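PDB 4ZY9: Glucanase/chitosanase from Paenibacillus fukuinensis, which binds chitosan through this CBM32 carbohydrate-binding module, one part of a longer enzyme that probably hydrolyses chitosan and glucan chains. Local coordinates for residues 13-18 and 29-34; 63-68 and 73-78; 90-95 and 108-113. The protein carries 1 engineered substitution. One frame throughout, in Å; residues are numbered along the deposited sequence. Where two conformers were deposited one is given.

Contact 1 (13-18 and 29-34); sequences KTATAS and RAFDGS
Beside Phe31, whose ring meets Ala15 across this contact, Asp32 OD1 accepts a hydrogen bond from Ser34 N at 3.0 Å. The N-H points at the oxygen with a moderate bend (149°), and it arrives from above the carboxylate, 48° out of its plane. This is an Asx turn. The other carboxylate oxygen, Asp32 OD2, is hydrogen-bonded to Thr37 OG1, so each oxygen of the acid has a partner a few residues farther along the chain.

The chain entering this turn carries the aromatic ring. Phe31 CG sits anti to its carbonyl carbon (chi1 -62°), which sends the ring toward strand 14-17. There the CD2-CE2 side of the ring comes against the methyl of Ala15, with Ala15 CB 3.4 Å from Phe31 CE2. The methyl approaches obliquely, and at this distance the fit is tight. Two residues before Ala15, Lys13 O lies 4.1 Å from Phe31 CB, a looser contact near the root of the ring.

The fold is a beta-sandwich of the F5/8 type C kind, and strand 14-17 is one of the two outermost strands of one of its sheets. Phe31 lies between the sheets: it packs on Ile50 and Val52 of the adjoining strand 48-54, while its ring also meets that of Phe133 from the opposing sheet. Backbone bonds from Ala30 to Phe133 and from Phe31 to Asn12 fix the loop on which the ring is mounted.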
ATOM      1  N   LYS A  13       2.156  -6.381  10.207  1.00  8.95           N
ATOM      2  CA  LYS A  13       3.310  -6.879   9.506  0.50  9.27           C
ATOM      3  C   LYS A  13       4.252  -5.723   9.222  1.00  8.93           C
ATOM      4  O   LYS A  13       3.892  -4.563   9.290  1.00 10.89           O
ATOM      5  CB  LYS A  13       2.898  -7.483   8.212  0.50  8.89           C
ATOM      6  CG  LYS A  13       2.047  -8.717   8.319  0.50  9.30           C
ATOM      7  CD  LYS A  13       2.737  -9.848   9.063  0.50 11.08           C
ATOM      8  CE  LYS A  13       2.103 -11.153   8.762  0.50 13.33           C
ATOM      9  NZ  LYS A  13       0.835 -11.086   9.469  0.50 16.66           N
ATOM     10  N   THR A  14       5.515  -6.050   8.935  1.00  9.12           N
ATOM     11  CA  THR A  14       6.547  -4.987   8.724  1.00  9.59           C
ATOM     12  C   THR A  14       6.335  -4.335   7.345  1.00  7.30           C
ATOM     13  O   THR A  14       6.166  -4.994   6.351  1.00  7.48           O
ATOM     14  CB  THR A  14       7.931  -5.686   8.728  1.00 10.23           C
ATOM     15  OG1 THR A  14       8.114  -6.430   9.958  1.00 13.48           O
ATOM     16  CG2 THR A  14       9.070  -4.674   8.577  1.00 12.31           C
ATOM     17  N   ALA A  15       6.413  -3.046   7.388  1.00  6.75           N
ATOM     18  CA  ALA A  15       6.179  -2.247   6.205  1.00  6.17           C
ATOM     19  C   ALA A  15       7.372  -1.367   5.837  1.00  5.35           C
ATOM     20  O   ALA A  15       8.122  -0.957   6.779  1.00  6.83           O
ATOM     21  CB  ALA A  15       4.909  -1.366   6.293  1.00  8.30           C
ATOM     22  N   THR A  16       7.519  -1.029   4.599  1.00  4.57           N
ATOM     23  CA  THR A  16       8.619  -0.253   4.032  1.00  4.76           C
ATOM     24  C   THR A  16       8.058   0.774   3.121  1.00  4.41           C
ATOM     25  O   THR A  16       7.237   0.353   2.267  1.00  5.04           O
ATOM     26  CB  THR A  16       9.571  -1.219   3.311  1.00  5.37           C
ATOM     27  OG1 THR A  16       9.986  -2.240   4.252  1.00  6.58           O
ATOM     28  CG2 THR A  16      10.748  -0.519   2.812  1.00  6.33           C
ATOM     29  N   ALA A  17       8.512   1.974   3.107  1.00  4.08           N
ATOM     30  CA  ALA A  17       8.041   3.022   2.187  1.00  4.42           C
ATOM     31  C   ALA A  17       9.138   3.725   1.512  1.00  4.18           C
ATOM     32  O   ALA A  17      10.312   3.751   2.047  1.00  6.21           O
ATOM     33  CB  ALA A  17       7.133   4.039   2.877  1.00  4.26           C
ATOM     34  N   SER A  18       8.916   4.390   0.464  1.00  4.92           N
ATOM     35  CA  SER A  18       9.903   5.183  -0.191  1.00  5.92           C
ATOM     36  C   SER A  18      10.313   6.389   0.676  1.00  6.64           C
ATOM     37  O   SER A  18      11.514   6.785   0.615  1.00  8.12           O
ATOM     38  CB  SER A  18       9.284   5.804  -1.469  1.00  6.46           C
ATOM     39  OG  SER A  18       8.013   6.340  -1.209  1.00  6.62           O
ATOM     40  N   ARG A  29       2.347   2.476  10.238  1.00  5.58           N
ATOM     41  CA  ARG A  29       1.074   2.992  10.687  1.00  5.91           C
ATOM     42  C   ARG A  29      -0.047   2.688   9.774  1.00  5.51           C
ATOM     43  O   ARG A  29      -1.218   2.693  10.185  1.00  6.53           O
ATOM     44  CB  ARG A  29       1.148   4.514  10.887  1.00  6.85           C
ATOM     45  CG  ARG A  29       2.291   5.064  11.746  1.00 10.31           C
ATOM     46  CD  ARG A  29       2.258   4.488  13.049  1.00 14.58           C
ATOM     47  NE  ARG A  29       3.376   4.980  13.862  1.00 18.69           N
ATOM     48  CZ  ARG A  29       3.398   6.094  14.603  1.00 27.59           C
ATOM     49  NH1 ARG A  29       2.373   6.994  14.601  1.00 30.90           N
ATOM     50  NH2 ARG A  29       4.507   6.309  15.376  1.00 25.96           N
ATOM     51  N   ALA A  30       0.228   2.376   8.492  1.00  5.02           N
ATOM     52  CA  ALA A  30      -0.876   1.915   7.586  1.00  5.13           C
ATOM     53  C   ALA A  30      -1.300   0.516   7.907  1.00  4.79           C
ATOM     54  O   ALA A  30      -2.377   0.071   7.427  1.00  6.30           O
ATOM     55  CB  ALA A  30      -0.420   2.034   6.168  1.00  5.61           C
ATOM     56  N   PHE A  31      -0.573  -0.258   8.719  1.00  5.20           N
ATOM     57  CA  PHE A  31      -0.804  -1.685   8.955  1.00  5.56           C
ATOM     58  C   PHE A  31      -1.212  -2.012  10.314  1.00  5.87           C
ATOM     59  O   PHE A  31      -1.180  -3.185  10.716  1.00  7.85           O
ATOM     60  CB  PHE A  31       0.455  -2.430   8.451  1.00  5.73           C
ATOM     61  CG  PHE A  31       0.666  -2.233   6.994  1.00  5.62           C
ATOM     62  CD1 PHE A  31      -0.002  -2.993   6.112  1.00  6.04           C
ATOM     63  CD2 PHE A  31       1.521  -1.273   6.556  1.00  5.74           C
ATOM     64  CE1 PHE A  31       0.199  -2.748   4.771  1.00  6.51           C
ATOM     65  CE2 PHE A  31       1.747  -1.061   5.198  1.00  6.18           C
ATOM     66  CZ  PHE A  31       1.027  -1.799   4.323  1.00  6.42           C
ATOM     67  N   ASP A  32      -1.557  -1.023  11.109  1.00  6.44           N
ATOM     68  CA  ASP A  32      -1.847  -1.243  12.533  1.00  7.37           C
ATOM     69  C   ASP A  32      -3.307  -1.481  12.861  1.00  7.10           C
ATOM     70  O   ASP A  32      -3.651  -1.626  14.008  1.00  8.06           O
ATOM     71  CB  ASP A  32      -1.277  -0.114  13.375  1.00  7.58           C
ATOM     72  CG  ASP A  32      -1.976   1.253  13.179  1.00  7.23           C
ATOM     73  OD1 ASP A  32      -2.901   1.329  12.357  1.00  6.67           O
ATOM     74  OD2 ASP A  32      -1.589   2.178  13.929  1.00  8.69           O
ATOM     75  N   GLY A  33      -4.158  -1.559  11.877  1.00  6.92           N
ATOM     76  CA  GLY A  33      -5.508  -1.888  12.128  1.00  7.36           C
ATOM     77  C   GLY A  33      -6.322  -0.706  12.606  1.00  7.53           C
ATOM     78  O   GLY A  33      -7.518  -0.926  12.938  1.00  9.50           O
ATOM     79  N   SER A  34      -5.824   0.533  12.529  1.00  6.79           N
ATOM     80  CA  SER A  34      -6.572   1.755  13.011  1.00  7.19           C
ATOM     81  C   SER A  34      -6.570   2.833  12.069  1.00  5.96           C
ATOM     82  O   SER A  34      -5.509   3.148  11.419  1.00  5.98           O
ATOM     83  CB  SER A  34      -5.933   2.190  14.323  1.00  7.19           C
ATOM     84  OG  SER A  34      -6.591   3.343  14.860  1.00  7.22           O
TER

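Contact 2 (63-68 and 73-78); sequences VKLNWE and SSYTIQ
Trp67 turns the edge of its six-membered ring toward the face of Tyr75, a T-shaped (edge-to-face) pair with centroids 5.6 Å apart and planes tilted by 60°. Trp67 CZ2 does the touching, 4.0 Å from Tyr75 CE2 and nearer the rim of the phenol ring than its centre. Tyr75 CG stands between the backbone N and the carbonyl carbon (chi1 67°), and the ring is thereby carried inward to meet the indole. Leu65 comes from the opposite direction to Tyr75, its CD1 lying 3.9 Å from Tyr75 CE1 and reaching along to the hydroxyl. Both polar ends, Tyr75 OH and Trp67 NE1, are hydrogen-bonded to Asp103 OD2, so one carboxylate oxygen links the two rings at their polar ends. Replacing Tyr75 with a leucine would probably leave the Trp67 edge without its aromatic face and Asp103 with one bond fewer. Val63 and Ile77, each modelled in two conformers, meet tip to tip, with Val63 CG2 3.8 Å from Ile77 CG2. All of this fills the core of the sandwich: strand 57-67, flanked by 102-107 and 129-136, lies across from strand 75-80, flanked by 114-122 and 90-95.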
ATOM      1  N   VAL A  63      -6.880  -6.066  -2.151  1.00  4.53           N
ATOM      2  CA  VAL A  63      -6.253  -5.029  -1.333  0.80  5.31           C
ATOM      3  C   VAL A  63      -7.268  -3.965  -1.075  1.00  5.20           C
ATOM      4  O   VAL A  63      -8.024  -3.533  -1.992  1.00  6.16           O
ATOM      5  CB  VAL A  63      -5.071  -4.357  -2.078  0.80  5.36           C
ATOM      6  CG1 VAL A  63      -4.562  -3.101  -1.398  0.80  6.00           C
ATOM      7  CG2 VAL A  63      -3.907  -5.303  -2.156  0.80  4.93           C
ATOM      8  N   LYS A  64      -7.371  -3.528   0.184  1.00  4.79           N
ATOM      9  CA  LYS A  64      -8.205  -2.372   0.553  1.00  5.02           C
ATOM     10  C   LYS A  64      -7.334  -1.238   1.057  1.00  4.77           C
ATOM     11  O   LYS A  64      -6.478  -1.419   1.976  1.00  6.64           O
ATOM     12  CB  LYS A  64      -9.257  -2.767   1.572  1.00  6.00           C
ATOM     13  CG  LYS A  64     -10.208  -1.638   1.855  1.00  8.45           C
ATOM     14  CD  LYS A  64     -11.251  -2.083   2.978  1.00 11.82           C
ATOM     15  CE  LYS A  64     -11.915  -0.935   3.720  1.00 15.74           C
ATOM     16  NZ  LYS A  64     -12.595  -1.083   5.036  1.00 20.08           N
ATOM     17  N   LEU A  65      -7.501  -0.075   0.504  1.00  4.88           N
ATOM     18  CA  LEU A  65      -6.811   1.174   0.884  1.00  5.13           C
ATOM     19  C   LEU A  65      -7.760   2.161   1.512  1.00  4.89           C
ATOM     20  O   LEU A  65      -8.858   2.437   0.889  1.00  7.16           O
ATOM     21  CB  LEU A  65      -6.155   1.794  -0.264  1.00  5.85           C
ATOM     22  CG  LEU A  65      -5.173   0.900  -1.074  1.00  6.17           C
ATOM     23  CD1 LEU A  65      -4.643   1.622  -2.284  1.00  6.73           C
ATOM     24  CD2 LEU A  65      -3.987   0.463  -0.223  1.00  7.05           C
ATOM     25  N   ASN A  66      -7.459   2.704   2.658  1.00  5.60           N
ATOM     26  CA  ASN A  66      -8.214   3.793   3.240  0.50  4.95           C
ATOM     27  C   ASN A  66      -7.356   5.028   3.231  1.00  4.97           C
ATOM     28  O   ASN A  66      -6.434   5.171   4.062  1.00  4.81           O
ATOM     29  CB  ASN A  66      -8.636   3.436   4.636  0.50  4.92           C
ATOM     30  CG  ASN A  66      -9.399   4.583   5.340  0.50  5.21           C
ATOM     31  OD1 ASN A  66      -9.706   5.553   4.771  0.50  4.74           O
ATOM     32  ND2 ASN A  66      -9.789   4.294   6.598  0.50  5.97           N
ATOM     33  N   TRP A  67      -7.534   5.846   2.217  1.00  5.18           N
ATOM     34  CA  TRP A  67      -6.753   7.055   2.032  1.00  5.39           C
ATOM     35  C   TRP A  67      -7.018   8.166   2.938  1.00  5.37           C
ATOM     36  O   TRP A  67      -8.213   8.424   3.259  1.00  6.62           O
ATOM     37  CB  TRP A  67      -6.960   7.544   0.602  1.00  5.50           C
ATOM     38  CG  TRP A  67      -6.455   6.663  -0.518  1.00  6.03           C
ATOM     39  CD1 TRP A  67      -7.154   5.881  -1.301  1.00  5.76           C
ATOM     40  CD2 TRP A  67      -5.101   6.598  -0.997  1.00  5.03           C
ATOM     41  NE1 TRP A  67      -6.361   5.264  -2.213  1.00  6.01           N
ATOM     42  CE2 TRP A  67      -5.074   5.666  -1.997  1.00  5.10           C
ATOM     43  CE3 TRP A  67      -3.846   7.139  -0.597  1.00  5.24           C
ATOM     44  CZ2 TRP A  67      -3.893   5.387  -2.729  1.00  5.48           C
ATOM     45  CZ3 TRP A  67      -2.743   6.874  -1.312  1.00  5.46           C
ATOM     46  CH2 TRP A  67      -2.739   5.975  -2.318  1.00  5.94           C
ATOM     47  N   GLU A  68      -5.998   8.908   3.347  1.00  5.56           N
ATOM     48  CA  GLU A  68      -6.198  10.204   3.882  1.00  5.64           C
ATOM     49  C   GLU A  68      -6.459  11.195   2.695  1.00  5.95           C
ATOM     50  O   GLU A  68      -6.431  10.816   1.569  1.00  5.49           O
ATOM     51  CB  GLU A  68      -4.990  10.525   4.778  1.00  5.92           C
ATOM     52  CG  GLU A  68      -5.043  11.845   5.641  1.00  7.00           C
ATOM     53  CD  GLU A  68      -4.365  13.016   5.010  1.00  6.48           C
ATOM     54  OE1 GLU A  68      -3.652  12.940   4.002  1.00  6.57           O
ATOM     55  OE2 GLU A  68      -4.607  14.135   5.560  1.00  9.67           O
ATOM     56  N   SER A  73      -4.055   9.708  -7.364  1.00  5.50           N
ATOM     57  CA  SER A  73      -4.924   9.547  -8.494  1.00  6.75           C
ATOM     58  C   SER A  73      -4.357   8.597  -9.534  1.00  6.05           C
ATOM     59  O   SER A  73      -5.165   8.012 -10.262  1.00  7.49           O
ATOM     60  CB  SER A  73      -5.284  10.894  -9.107  1.00  8.18           C
ATOM     61  OG  SER A  73      -4.169  11.552  -9.633  1.00  9.77           O
ATOM     62  N   SER A  74      -3.020   8.448  -9.612  1.00  5.06           N
ATOM     63  CA  SER A  74      -2.463   7.397 -10.386  1.00  5.36           C
ATOM     64  C   SER A  74      -1.705   6.475  -9.486  1.00  4.86           C
ATOM     65  O   SER A  74      -0.780   7.024  -8.830  1.00  4.98           O
ATOM     66  CB  SER A  74      -1.549   7.860 -11.576  1.00  4.75           C
ATOM     67  OG  SER A  74      -2.302   8.545 -12.559  1.00  6.07           O
ATOM     68  N   TYR A  75      -2.007   5.220  -9.441  1.00  4.39           N
ATOM     69  CA  TYR A  75      -1.211   4.215  -8.669  1.00  4.38           C
ATOM     70  C   TYR A  75      -1.426   2.900  -9.218  1.00  4.00           C
ATOM     71  O   TYR A  75      -2.416   2.628  -9.991  1.00  4.93           O
ATOM     72  CB  TYR A  75      -1.523   4.260  -7.207  1.00  4.41           C
ATOM     73  CG  TYR A  75      -2.950   3.800  -6.855  1.00  5.17           C
ATOM     74  CD1 TYR A  75      -3.130   2.478  -6.461  1.00  5.76           C
ATOM     75  CD2 TYR A  75      -4.004   4.682  -6.757  1.00  4.79           C
ATOM     76  CE1 TYR A  75      -4.416   2.027  -6.126  1.00  5.47           C
ATOM     77  CE2 TYR A  75      -5.258   4.243  -6.304  1.00  5.42           C
ATOM     78  CZ  TYR A  75      -5.378   2.911  -5.979  1.00  5.18           C
ATOM     79  OH  TYR A  75      -6.611   2.387  -5.560  1.00  7.00           O
ATOM     80  N   THR A  76      -0.546   1.990  -8.857  1.00  4.25           N
ATOM     81  CA  THR A  76      -0.705   0.558  -9.105  0.80  4.34           C
ATOM     82  C   THR A  76      -0.662  -0.197  -7.811  1.00  4.03           C
ATOM     83  O   THR A  76      -0.092   0.291  -6.779  1.00  4.48           O
ATOM     84  CB  THR A  76       0.428  -0.004 -10.041  0.80  4.49           C
ATOM     85  OG1 THR A  76       1.691   0.396  -9.499  0.80  4.04           O
ATOM     86  CG2 THR A  76       0.377   0.711 -11.471  0.80  5.58           C
ATOM     87  N   ILE A  77      -1.222  -1.365  -7.838  1.00  4.11           N
ATOM     88  CA  ILE A  77      -1.017  -2.410  -6.824  0.80  4.73           C
ATOM     89  C   ILE A  77      -0.129  -3.447  -7.421  1.00  4.35           C
ATOM     90  O   ILE A  77      -0.418  -3.926  -8.542  1.00  5.36           O
ATOM     91  CB  ILE A  77      -2.348  -3.017  -6.292  0.80  5.50           C
ATOM     92  CG1 ILE A  77      -3.234  -1.975  -5.760  0.80  6.53           C
ATOM     93  CG2 ILE A  77      -2.031  -4.117  -5.290  0.80  5.51           C
ATOM     94  CD1 ILE A  77      -2.687  -1.283  -4.534  0.80  7.01           C
ATOM     95  N   GLN A  78       0.932  -3.814  -6.735  1.00  4.26           N
ATOM     96  CA  GLN A  78       1.918  -4.768  -7.260  1.00  4.55           C
ATOM     97  C   GLN A  78       2.234  -5.817  -6.265  1.00  4.78           C
ATOM     98  O   GLN A  78       2.120  -5.587  -5.033  1.00  5.41           O
ATOM     99  CB  GLN A  78       3.187  -4.050  -7.657  1.00  6.00           C
ATOM    100  CG  GLN A  78       2.954  -2.832  -8.534  1.00  7.41           C
ATOM    101  CD  GLN A  78       4.216  -2.102  -8.868  1.00  9.78           C
ATOM    102  OE1 GLN A  78       5.205  -2.270  -8.155  1.00 16.29           O
ATOM    103  NE2 GLN A  78       4.155  -1.094  -9.763  1.00 12.39           N
TER

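Contact 3 (90-95 and 108-113); sequences TTVYTT and TARTAK
Thr90 and Val92 together receive the guanidinium end of Arg110, and the touching is done by methyl groups. Thr90 CG2 lies over one face of the flat group, set toward its rim, with the closest approach to Arg110 NH1 at 3.6 Å. The two side chains cross at about a right angle. Val92 slides past the arginine in the reverse direction, its CG1 3.5 Å from Arg110 NE and 3.7 Å from Arg110 CD, in an oblique approach. No hydrogen bond joins the two segments, so the charged group meets strand 90-95 here by van der Waals contact with aliphatic carbon.

The arginine chain runs extended from CG to NE, long enough to span from strand 109-112 to strand 90-95. Arg110 was modelled in two conformers, of which this is one, and both it and Thr90 touch a crystal neighbour, so the lattice may have some influence on the pose. In the sandwich the contact joins opposing sheets at a surface margin: strand 90-95 is one of the two outermost strands of its sheet, and strand 109-112 pairs with strand 57-67 in the other.

Farther out, the backbone sets the positions. A classic beta bulge, marked by the psi of -10° at Val92, sets Val92 and Tyr93 together opposite Ile77. The side chain of Val92 starts toward segment 108-113 and also packs on Phe107, while Tyr93 rests on Ile105. Thr90 is placed by backbone bonding to Val79, which the Arg110 side chain also touches. On the other strand, Arg110 is bonded through its backbone to Val60, and Ala112 packs on Val60.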
ATOM      1  N   THR A  90       4.957  -7.680 -10.108  1.00  6.07           N
ATOM      2  CA  THR A  90       3.905  -7.783 -11.111  1.00  7.07           C
ATOM      3  C   THR A  90       2.771  -6.875 -10.709  1.00  6.13           C
ATOM      4  O   THR A  90       2.247  -6.944  -9.562  1.00  5.81           O
ATOM      5  CB  THR A  90       3.392  -9.204 -11.203  1.00  7.96           C
ATOM      6  OG1 THR A  90       4.461 -10.080 -11.661  1.00 11.16           O
ATOM      7  CG2 THR A  90       2.336  -9.304 -12.235  1.00  9.15           C
ATOM      8  N   THR A  91       2.363  -5.988 -11.621  1.00  5.80           N
ATOM      9  CA  THR A  91       1.196  -5.176 -11.424  1.00  6.33           C
ATOM     10  C   THR A  91      -0.077  -5.924 -11.535  1.00  5.76           C
ATOM     11  O   THR A  91      -0.224  -6.692 -12.518  1.00  8.59           O
ATOM     12  CB  THR A  91       1.230  -3.970 -12.407  1.00  6.01           C
ATOM     13  OG1 THR A  91       2.438  -3.279 -12.065  1.00  7.54           O
ATOM     14  CG2 THR A  91      -0.008  -3.162 -12.362  1.00  7.11           C
ATOM     15  N   VAL A  92      -0.937  -5.817 -10.571  1.00  5.36           N
ATOM     16  CA  VAL A  92      -2.289  -6.455 -10.591  1.00  6.14           C
ATOM     17  C   VAL A  92      -3.399  -5.486 -10.739  1.00  6.27           C
ATOM     18  O   VAL A  92      -4.549  -5.969 -11.023  1.00  7.90           O
ATOM     19  CB  VAL A  92      -2.427  -7.362  -9.368  1.00  6.90           C
ATOM     20  CG1 VAL A  92      -1.373  -8.401  -9.371  1.00  8.33           C
ATOM     21  CG2 VAL A  92      -2.497  -6.559  -8.085  1.00  7.80           C
ATOM     22  N   TYR A  93      -3.142  -4.206 -10.632  1.00  5.72           N
ATOM     23  CA  TYR A  93      -4.184  -3.228 -10.744  1.00  5.42           C
ATOM     24  C   TYR A  93      -3.540  -1.899 -11.135  1.00  5.65           C
ATOM     25  O   TYR A  93      -2.454  -1.592 -10.492  1.00  5.52           O
ATOM     26  CB  TYR A  93      -4.988  -3.001  -9.463  1.00  5.85           C
ATOM     27  CG  TYR A  93      -5.972  -1.877  -9.494  1.00  5.71           C
ATOM     28  CD1 TYR A  93      -7.199  -2.075 -10.156  1.00  7.04           C
ATOM     29  CD2 TYR A  93      -5.741  -0.695  -8.943  1.00  6.83           C
ATOM     30  CE1 TYR A  93      -8.120  -1.079 -10.203  1.00  7.35           C
ATOM     31  CE2 TYR A  93      -6.671   0.345  -8.948  1.00  6.99           C
ATOM     32  CZ  TYR A  93      -7.885   0.124  -9.607  1.00  6.60           C
ATOM     33  OH  TYR A  93      -8.832   1.159  -9.636  1.00  8.58           O
ATOM     34  N   THR A  94      -4.059  -1.147 -12.037  1.00  6.10           N
ATOM     35  CA  THR A  94      -3.636   0.141 -12.396  1.00  6.00           C
ATOM     36  C   THR A  94      -4.783   1.162 -12.443  1.00  5.75           C
ATOM     37  O   THR A  94      -5.871   0.795 -13.059  1.00  5.99           O
ATOM     38  CB  THR A  94      -2.924   0.201 -13.767  1.00  7.23           C
ATOM     39  OG1 THR A  94      -1.902  -0.754 -13.820  1.00  7.40           O
ATOM     40  CG2 THR A  94      -2.504   1.549 -14.166  1.00  6.61           C
ATOM     41  N   THR A  95      -4.679   2.378 -11.932  1.00  5.80           N
ATOM     42  CA  THR A  95      -5.642   3.413 -12.215  1.00  6.40           C
ATOM     43  C   THR A  95      -4.933   4.671 -12.474  1.00  5.39           C
ATOM     44  O   THR A  95      -3.803   4.928 -11.987  1.00  5.44           O
ATOM     45  CB  THR A  95      -6.632   3.601 -11.064  1.00  6.82           C
ATOM     46  OG1 THR A  95      -7.608   4.503 -11.476  1.00  7.48           O
ATOM     47  CG2 THR A  95      -5.965   4.159  -9.744  1.00  6.61           C
ATOM     48  N   THR A 108      -7.234 -11.571  -9.742  1.00  7.66           N
ATOM     49  CA  THR A 108      -7.045 -13.004  -9.778  1.00  8.63           C
ATOM     50  C   THR A 108      -5.957 -13.417  -8.823  1.00  7.12           C
ATOM     51  O   THR A 108      -4.880 -12.701  -8.717  1.00  7.70           O
ATOM     52  CB  THR A 108      -6.716 -13.517 -11.178  1.00  9.62           C
ATOM     53  OG1 THR A 108      -5.691 -12.811 -11.753  1.00 12.76           O
ATOM     54  CG2 THR A 108      -8.040 -13.434 -12.046  1.00 10.11           C
ATOM     55  N   ALA A 109      -6.093 -14.492  -8.147  1.00  7.72           N
ATOM     56  CA  ALA A 109      -5.214 -14.782  -7.038  1.00  7.89           C
ATOM     57  C   ALA A 109      -3.752 -14.987  -7.445  1.00  7.16           C
ATOM     58  O   ALA A 109      -3.385 -15.536  -8.541  1.00  8.57           O
ATOM     59  CB  ALA A 109      -5.614 -16.070  -6.378  1.00  8.79           C
ATOM     60  N   ARG A 110      -2.872 -14.498  -6.615  1.00  6.66           N
ATOM     61  CA  ARG A 110      -1.393 -14.607  -6.783  0.80  7.47           C
ATOM     62  C   ARG A 110      -0.806 -15.085  -5.515  1.00  6.45           C
ATOM     63  O   ARG A 110      -1.422 -15.009  -4.430  1.00  7.98           O
ATOM     64  CB  ARG A 110      -0.884 -13.241  -7.224  0.80 11.34           C
ATOM     65  CG  ARG A 110      -0.949 -13.196  -8.754  0.80 12.15           C
ATOM     66  CD  ARG A 110      -0.423 -11.970  -9.279  0.80 10.99           C
ATOM     67  NE  ARG A 110      -0.992 -11.710 -10.588  0.80 10.24           N
ATOM     68  CZ  ARG A 110      -0.424 -11.999 -11.724  0.80  9.28           C
ATOM     69  NH1 ARG A 110       0.799 -12.469 -11.735  0.80  9.37           N
ATOM     70  NH2 ARG A 110      -1.069 -11.753 -12.862  0.80  9.26           N
ATOM     71  N   THR A 111       0.417 -15.611  -5.565  1.00  6.30           N
ATOM     72  CA  THR A 111       1.183 -15.897  -4.361  0.80  6.39           C
ATOM     73  C   THR A 111       2.194 -14.742  -4.207  1.00  5.20           C
ATOM     74  O   THR A 111       2.900 -14.382  -5.149  1.00  5.81           O
ATOM     75  CB  THR A 111       1.994 -17.195  -4.420  0.80  6.29           C
ATOM     76  OG1 THR A 111       1.021 -18.230  -4.692  0.80  9.09           O
ATOM     77  CG2 THR A 111       2.792 -17.369  -3.202  0.80  6.51           C
ATOM     78  N   ALA A 112       2.168 -14.130  -3.036  1.00  5.24           N
ATOM     79  CA  ALA A 112       3.068 -12.974  -2.765  1.00  5.77           C
ATOM     80  C   ALA A 112       3.547 -13.000  -1.353  1.00  5.08           C
ATOM     81  O   ALA A 112       2.840 -13.397  -0.442  1.00  5.48           O
ATOM     82  CB  ALA A 112       2.287 -11.667  -3.005  1.00  7.43           C
ATOM     83  N   LYS A 113       4.789 -12.586  -1.199  1.00  4.88           N
ATOM     84  CA  LYS A 113       5.346 -12.240   0.098  1.00  4.90           C
ATOM     85  C   LYS A 113       5.228 -10.746   0.325  1.00  4.37           C
ATOM     86  O   LYS A 113       5.139 -10.299   1.504  1.00  5.42           O
ATOM     87  CB  LYS A 113       6.788 -12.706   0.213  1.00  6.34           C
ATOM     88  CG  LYS A 113       7.404 -12.430   1.567  1.00  6.49           C
ATOM     89  CD  LYS A 113       8.790 -13.002   1.705  1.00  7.79           C
ATOM     90  CE  LYS A 113       9.401 -12.617   3.016  1.00  8.91           C
ATOM     91  NZ  LYS A 113      10.793 -13.113   3.167  1.00 10.51           N
TER

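Overall arrangement
The three contacts follow one another along the chain, each closing before the next opens, and all lie in one CBM32 beta-sandwich. Contact 2 spans the sandwich core between the two sheets. Contacts 1 and 3 lie on opposite sides of the chain's centre, their own centres about 19 Å apart, and involve the two outermost strands, 14-17 and 90-95, of the same five-stranded sheet. Contact 2 is about 13 Å from contact 1 and about 12 Å from contact 3, centre to centre. It touches contact 3 directly: strands 75-80 and 90-95 are neighbours, with probable backbone hydrogen bonds from Ile77 to Val92 and Tyr93. The three contacts thus sample the module's core and both edge strands of one sheet.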